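Local atomic coordinates of P43 (Trichuris muris, PDB entry 6QIX), a protein that is the major secreted protein of a whipworm parasite, tethers to matrix and inhibits interleukin-13 function. Residues 35-39 with 40-44; 238-242 with 243-247; 289-292 with 293-296. All blocks are in the same frame, centred on the assembly; numbering follows the deposited sequence.

Interaction 1: residues 35-39 with 40-44; sequences LWYPP and QHMYS. With ACT (acetate ion), chain D.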
# COMPACT_ATOMS: atom_id res chain seq x y z
N LEU A 35 -11.09 17.69 -6.63
CA LEU A 35 -10.39 17.51 -5.36
C LEU A 35 -8.88 17.45 -5.56
O LEU A 35 -8.39 17.05 -6.60
CB LEU A 35 -10.85 16.23 -4.66
CG LEU A 35 -12.33 16.15 -4.34
CD1 LEU A 35 -12.66 14.83 -3.66
CD2 LEU A 35 -12.79 17.31 -3.46
N TRP A 36 -8.15 17.80 -4.51
CA TRP A 36 -6.70 17.81 -4.61
C TRP A 36 -6.07 17.58 -3.24
O TRP A 36 -6.74 17.50 -2.21
CB TRP A 36 -6.20 19.13 -5.24
CG TRP A 36 -4.79 19.06 -5.75
CD1 TRP A 36 -3.74 19.85 -5.39
CD2 TRP A 36 -4.28 18.11 -6.69
NE1 TRP A 36 -2.59 19.45 -6.06
CE2 TRP A 36 -2.90 18.38 -6.85
CE3 TRP A 36 -4.85 17.06 -7.41
CZ2 TRP A 36 -2.09 17.62 -7.68
CZ3 TRP A 36 -4.03 16.33 -8.26
CH2 TRP A 36 -2.67 16.61 -8.39
N TYR A 37 -4.75 17.50 -3.24
CA TYR A 37 -3.94 17.19 -2.07
C TYR A 37 -3.70 18.46 -1.27
O TYR A 37 -3.99 19.56 -1.74
CB TYR A 37 -2.64 16.56 -2.54
CG TYR A 37 -2.90 15.24 -3.24
CD1 TYR A 37 -3.03 14.05 -2.51
CD2 TYR A 37 -3.06 15.18 -4.63
CE1 TYR A 37 -3.29 12.88 -3.12
CE2 TYR A 37 -3.32 13.99 -5.26
CZ TYR A 37 -3.44 12.83 -4.50
OH TYR A 37 -3.71 11.62 -5.10
N PRO A 38 -3.14 18.35 -0.07
CA PRO A 38 -2.58 17.16 0.59
C PRO A 38 -3.59 16.06 1.01
O PRO A 38 -4.80 16.31 1.01
CB PRO A 38 -1.90 17.73 1.84
CG PRO A 38 -2.46 19.12 2.02
CD PRO A 38 -2.94 19.59 0.71
N PRO A 39 -3.05 14.88 1.34
CA PRO A 39 -3.94 13.73 1.65
C PRO A 39 -4.99 14.03 2.70
O PRO A 39 -6.17 13.69 2.54
CB PRO A 39 -2.95 12.65 2.14
CG PRO A 39 -1.66 13.02 1.40
CD PRO A 39 -1.63 14.51 1.37
N GLN A 40 -4.59 14.69 3.79
CA GLN A 40 -5.56 15.02 4.83
C GLN A 40 -6.71 15.85 4.26
O GLN A 40 -7.89 15.61 4.58
CB GLN A 40 -4.89 15.77 5.98
CG GLN A 40 -5.86 16.11 7.13
CD GLN A 40 -6.40 14.86 7.82
OE1 GLN A 40 -5.74 13.83 7.86
NE2 GLN A 40 -7.60 14.97 8.38
N HIS A 41 -6.40 16.83 3.42
CA HIS A 41 -7.45 17.66 2.83
C HIS A 41 -8.36 16.85 1.91
O HIS A 41 -9.58 16.99 1.95
CB HIS A 41 -6.84 18.80 2.06
CG HIS A 41 -7.84 19.69 1.40
ND1 HIS A 41 -7.97 19.77 0.03
CD2 HIS A 41 -8.77 20.51 1.93
CE1 HIS A 41 -8.92 20.65 -0.26
NE2 HIS A 41 -9.43 21.10 0.87
N MET A 42 -7.77 16.01 1.06
CA MET A 42 -8.58 15.19 0.16
C MET A 42 -9.44 14.21 0.95
O MET A 42 -10.62 14.02 0.65
CB MET A 42 -7.69 14.47 -0.86
CG MET A 42 -8.44 13.53 -1.79
SD MET A 42 -7.35 12.67 -2.95
CE MET A 42 -6.92 14.07 -4.00
N TYR A 43 -8.86 13.56 1.97
CA TYR A 43 -9.64 12.68 2.83
C TYR A 43 -10.79 13.44 3.50
O TYR A 43 -11.92 12.93 3.60
CB TYR A 43 -8.72 12.05 3.87
CG TYR A 43 -9.46 11.55 5.09
CD1 TYR A 43 -10.26 10.42 5.01
CD2 TYR A 43 -9.37 12.20 6.31
CE1 TYR A 43 -10.95 9.94 6.14
CE2 TYR A 43 -10.06 11.75 7.41
CZ TYR A 43 -10.85 10.63 7.33
OH TYR A 43 -11.51 10.17 8.43
N SER A 44 -10.52 14.68 3.95
CA SER A 44 -11.56 15.48 4.59
C SER A 44 -12.74 15.72 3.65
O SER A 44 -13.90 15.60 4.05
CB SER A 44 -10.98 16.82 5.04
OG SER A 44 -10.19 16.66 6.21
C ACT D . -13.33 6.71 7.08
O ACT D . -12.67 7.58 7.68
OXT ACT D . -13.27 5.46 7.21
CH3 ACT D . -14.30 7.26 6.02

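Interaction 2: residues 238-242 with 243-247; sequences PEKCG and FCSFR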
# COMPACT_ATOMS: atom_id res chain seq x y z
N PRO A 238 12.32 -15.35 16.15
CA PRO A 238 11.40 -16.00 17.10
C PRO A 238 10.21 -16.62 16.40
O PRO A 238 10.05 -16.47 15.19
CB PRO A 238 10.96 -14.85 18.00
CG PRO A 238 11.00 -13.66 17.13
CD PRO A 238 12.17 -13.88 16.17
N GLU A 239 9.35 -17.31 17.16
CA GLU A 239 8.09 -17.75 16.61
C GLU A 239 7.26 -16.56 16.10
O GLU A 239 7.38 -15.42 16.60
CB GLU A 239 7.27 -18.51 17.66
CG GLU A 239 7.97 -19.71 18.26
CD GLU A 239 7.12 -20.33 19.34
OE1 GLU A 239 6.78 -21.53 19.21
OE2 GLU A 239 6.78 -19.57 20.29
N LYS A 240 6.37 -16.87 15.16
CA LYS A 240 5.45 -15.90 14.57
C LYS A 240 4.85 -15.02 15.65
O LYS A 240 4.35 -15.52 16.66
CB LYS A 240 4.34 -16.63 13.81
CG LYS A 240 4.82 -17.29 12.55
CD LYS A 240 3.65 -18.14 11.90
CE LYS A 240 3.46 -19.44 12.63
NZ LYS A 240 4.39 -20.50 12.08
N CYS A 241 4.93 -13.71 15.44
CA CYS A 241 4.53 -12.78 16.49
C CYS A 241 4.26 -11.41 15.89
O CYS A 241 4.60 -11.13 14.74
CB CYS A 241 5.64 -12.65 17.55
SG CYS A 241 7.24 -12.17 16.78
N GLY A 242 3.65 -10.54 16.72
CA GLY A 242 3.59 -9.11 16.44
C GLY A 242 2.62 -8.66 15.36
O GLY A 242 2.72 -7.51 14.88
N PHE A 243 1.68 -9.54 14.97
CA PHE A 243 0.92 -9.37 13.74
C PHE A 243 1.84 -9.21 12.52
O PHE A 243 1.44 -8.62 11.49
CB PHE A 243 -0.07 -8.21 13.86
CG PHE A 243 -1.11 -8.37 14.95
CD1 PHE A 243 -2.29 -9.04 14.71
CD2 PHE A 243 -0.88 -7.90 16.23
CE1 PHE A 243 -3.22 -9.22 15.71
CE2 PHE A 243 -1.84 -8.07 17.24
CZ PHE A 243 -3.01 -8.73 16.96
N CYS A 244 3.05 -9.76 12.59
CA CYS A 244 4.05 -9.70 11.52
C CYS A 244 3.90 -10.84 10.52
O CYS A 244 4.18 -10.66 9.32
CB CYS A 244 5.47 -9.68 12.14
SG CYS A 244 5.80 -8.16 13.05
N SER A 245 3.48 -12.02 10.99
CA SER A 245 3.13 -13.12 10.07
C SER A 245 1.86 -12.77 9.30
O SER A 245 0.99 -12.06 9.79
CB SER A 245 2.95 -14.42 10.87
OG SER A 245 2.78 -15.52 10.00
N PHE A 246 1.76 -13.25 8.06
CA PHE A 246 0.69 -12.82 7.17
C PHE A 246 0.43 -13.88 6.13
O PHE A 246 1.31 -14.67 5.78
CB PHE A 246 1.01 -11.48 6.46
CG PHE A 246 2.20 -11.55 5.56
CD1 PHE A 246 2.04 -11.65 4.21
CD2 PHE A 246 3.48 -11.55 6.07
CE1 PHE A 246 3.12 -11.72 3.36
CE2 PHE A 246 4.56 -11.63 5.22
CZ PHE A 246 4.36 -11.75 3.84
N ARG A 247 -0.80 -13.85 5.63
CA ARG A 247 -1.25 -14.66 4.50
C ARG A 247 -1.29 -13.81 3.24
O ARG A 247 -1.49 -12.60 3.29
CB ARG A 247 -2.64 -15.23 4.77
CG ARG A 247 -2.78 -15.92 6.13
CD ARG A 247 -4.28 -16.23 6.39
NE ARG A 247 -4.52 -16.87 7.68
CZ ARG A 247 -4.38 -18.17 7.96
NH1 ARG A 247 -3.98 -18.99 7.04
NH2 ARG A 247 -4.62 -18.65 9.19

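Interaction 3: residues 289-292 with 293-296; sequences SCAF and PRVM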
# COMPACT_ATOMS: atom_id res chain seq x y z
N SER A 289 20.64 -0.93 19.75
CA SER A 289 19.44 -0.19 19.40
C SER A 289 18.38 -1.12 18.80
O SER A 289 18.64 -2.28 18.46
CB SER A 289 19.75 0.94 18.42
OG SER A 289 19.59 0.50 17.10
N CYS A 290 17.18 -0.58 18.67
CA CYS A 290 16.05 -1.27 18.07
C CYS A 290 15.74 -0.72 16.71
O CYS A 290 14.66 -0.93 16.18
CB CYS A 290 14.83 -1.21 18.98
SG CYS A 290 15.18 -2.07 20.58
N ALA A 291 16.69 -0.01 16.12
CA ALA A 291 16.49 0.59 14.82
C ALA A 291 16.66 -0.39 13.67
O ALA A 291 16.29 -0.06 12.55
CB ALA A 291 17.47 1.74 14.68
N PHE A 292 17.23 -1.58 13.90
CA PHE A 292 17.66 -2.37 12.75
C PHE A 292 16.51 -2.78 11.83
O PHE A 292 16.76 -2.91 10.62
CB PHE A 292 18.45 -3.61 13.21
CG PHE A 292 17.72 -4.51 14.16
CD1 PHE A 292 17.07 -5.64 13.71
CD2 PHE A 292 17.72 -4.24 15.51
CE1 PHE A 292 16.39 -6.48 14.61
CE2 PHE A 292 17.05 -5.06 16.41
CZ PHE A 292 16.38 -6.18 15.94
N PRO A 293 15.28 -2.98 12.29
CA PRO A 293 14.21 -3.28 11.31
C PRO A 293 14.03 -2.17 10.28
O PRO A 293 13.93 -2.44 9.08
CB PRO A 293 12.98 -3.47 12.18
CG PRO A 293 13.52 -3.77 13.57
CD PRO A 293 14.78 -2.98 13.69
N ARG A 294 13.98 -0.92 10.72
CA ARG A 294 13.81 0.17 9.76
C ARG A 294 15.00 0.26 8.81
O ARG A 294 14.84 0.43 7.58
CB ARG A 294 13.61 1.49 10.49
CG ARG A 294 13.33 2.67 9.57
CD ARG A 294 14.41 3.74 9.66
NE ARG A 294 14.52 4.32 10.99
CZ ARG A 294 15.66 4.50 11.65
NH1 ARG A 294 16.83 4.14 11.11
NH2 ARG A 294 15.65 5.05 12.86
N VAL A 295 16.21 0.15 9.36
CA VAL A 295 17.41 0.18 8.52
C VAL A 295 17.33 -0.89 7.45
O VAL A 295 17.66 -0.64 6.27
CB VAL A 295 18.67 0.01 9.38
CG1 VAL A 295 19.87 -0.08 8.48
CG2 VAL A 295 18.78 1.17 10.37
N MET A 296 16.90 -2.10 7.83
CA MET A 296 16.82 -3.18 6.86
C MET A 296 15.77 -2.88 5.79
O MET A 296 15.97 -3.19 4.61
CB MET A 296 16.47 -4.50 7.56
CG MET A 296 17.50 -4.98 8.55
SD MET A 296 16.64 -5.91 9.82
CE MET A 296 16.68 -7.54 9.22

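Interaction 1: residues 35-39 with 40-44
Met42 lays its terminal methyl on the Tyr37 ring: CE sits 3.8 Å from the ring centroid and 12° off the normal, a CH-pi contact over one face. Its sulfur completes a Met-aromatic pair, but less squarely, with SD 4.5 Å from the same centroid and 28° off the normal. The thioether reaches this place because CG lies anti to the backbone N (chi1 177°) and the chain stays extended until it bends at the last torsion, turning CE in over the phenol. Met42 CE also lies 3.7 Å from Trp36 C in the preceding loop, and the buried side chain continues onto Phe79 of strand 79-85. The Tyr37 hydroxyl is hydrogen-bonded to Lys155 NZ.

Pro39 begins the helix and Pro38 before it is the N-cap, itself joined to Tyr37 by a cis peptide bond. Pro39 O accepts Tyr43 N at 2.8 Å, and Pro38 O accepts Met42 N at 3.0 Å. Pro38 and Pro39 thus supply two consecutive i to i+4 acceptors, while the missing N-H of proline breaks no helical hydrogen bond here, because N-H groups of the first turn have no i-4 acceptor within the helix. His41 reaches back along the loop: His41 ND1 gives a weak hydrogen bond to Trp36 O at 3.4 Å, with the oxygen at the ring edge. Farther along, the Tyr43 hydroxyl binds an acetate ion, probably from the crystallisation liquor, and also pairs with Arg56 N.

Together these features make a helix N-terminus with proline at the N-cap and in the first turn, where proline is well tolerated, and a Met-aromatic contact ties the start of helix 39-49 to the loop leading into it.

Interaction 2: residues 238-242 with 243-247
Lys240 lays the aliphatic part of its side chain along Ser245, with CD 3.4 Å from Ser245 OG and CG 3.8 Å from Ser245 CB. The two residues flank a type I' beta turn running from Cys241 to Cys244, just ahead of strand 246-252. The evidence for the turn is twofold. Cys244 N donates to Cys241 O at 3.0 Å with an N-H...O angle of 154°, and both central residues have positive phi, 75° at Gly242 and 54° at Phe243. Gly242 takes that backbone shape readily; Phe243 adopts it despite having a side chain, and its ring stacks with Tyr347.

Disulfides leave from both ends of the turn, Cys241 to Cys281 and Cys244 to Cys344, so the tight reversal is covalently pinned to two other parts of the chain. Ser245 is fixed as well: its hydroxyl is hydrogen-bonded to Leu201 O, which leaves the lysine methylenes in van der Waals contact with an oxygen already engaged. Inside the turn the chain is compact, and Cys244 CB comes to 3.1 Å from Cys241 O, the carbonyl that closes the reversal.

Interaction 3: residues 289-292 with 293-296
Phe292 and Pro293 pack against each other at the N-terminus of helix 292-310: Pro293 CD lies over one face of the phenyl ring of Phe292, 3.6 Å from its centroid and 20° off the normal. This CH-pi contact is displaced toward the ring's rim, with Phe292 CG 3.3 Å from Pro293 CD. The phenyl group gets there because CG stands between the backbone N and the carbonyl carbon (chi1 57°), which folds the ring back over the following pyrrolidine. One turn on, Met296 meets the same ring at its edge, forming a Met-aromatic contact in which Met296 SD is 3.9 Å from Phe292 CD1 and the sulfur lies 83° off the ring normal. Pro293 thus covers a face and Met296 SD meets the edge.

The backbone holds these groups in place through the first i to i+4 bonds of the helix. Met296 N donates to Phe292 O at 2.9 Å, and Val295 N to Ala291 O at 3.2 Å.

Farther out, Phe292 touches Ile286, next to Asn287, which probably carries the neighbouring glycan, while Pro293 rests on Ser331 and Cys333 of strand 331-336. Cys290 anchors the entry to the helix through its disulfide to Cys340. Around Cys290, in the modelled conformer of Ser289, an ST turn shapes the lead-in: Ser289 OG accepts Ala291 N at 3.1 Å.

Along the chain the three contacts come in series, each closing before the next opens. Interaction 1 lies where a loop enters helix 39-49, about 33 Å from interaction 2 and 32 Å from interaction 3 between centres, and on the opposite side of the chain's centre from interaction 2. Interactions 2 and 3 are closer, about 17 Å between centres with nearest atoms about 9 Å apart, yet they do not touch. Interaction 2 leads into strand 246-252, which pairs antiparallel with strand 262-268; interaction 3 opens helix 292-310. Disulfides to Cys344 and Cys340 tie both to strand 339-344, so these two local structures share a cross-linked neighbourhood, consistent with a disulfide-rich secreted protein.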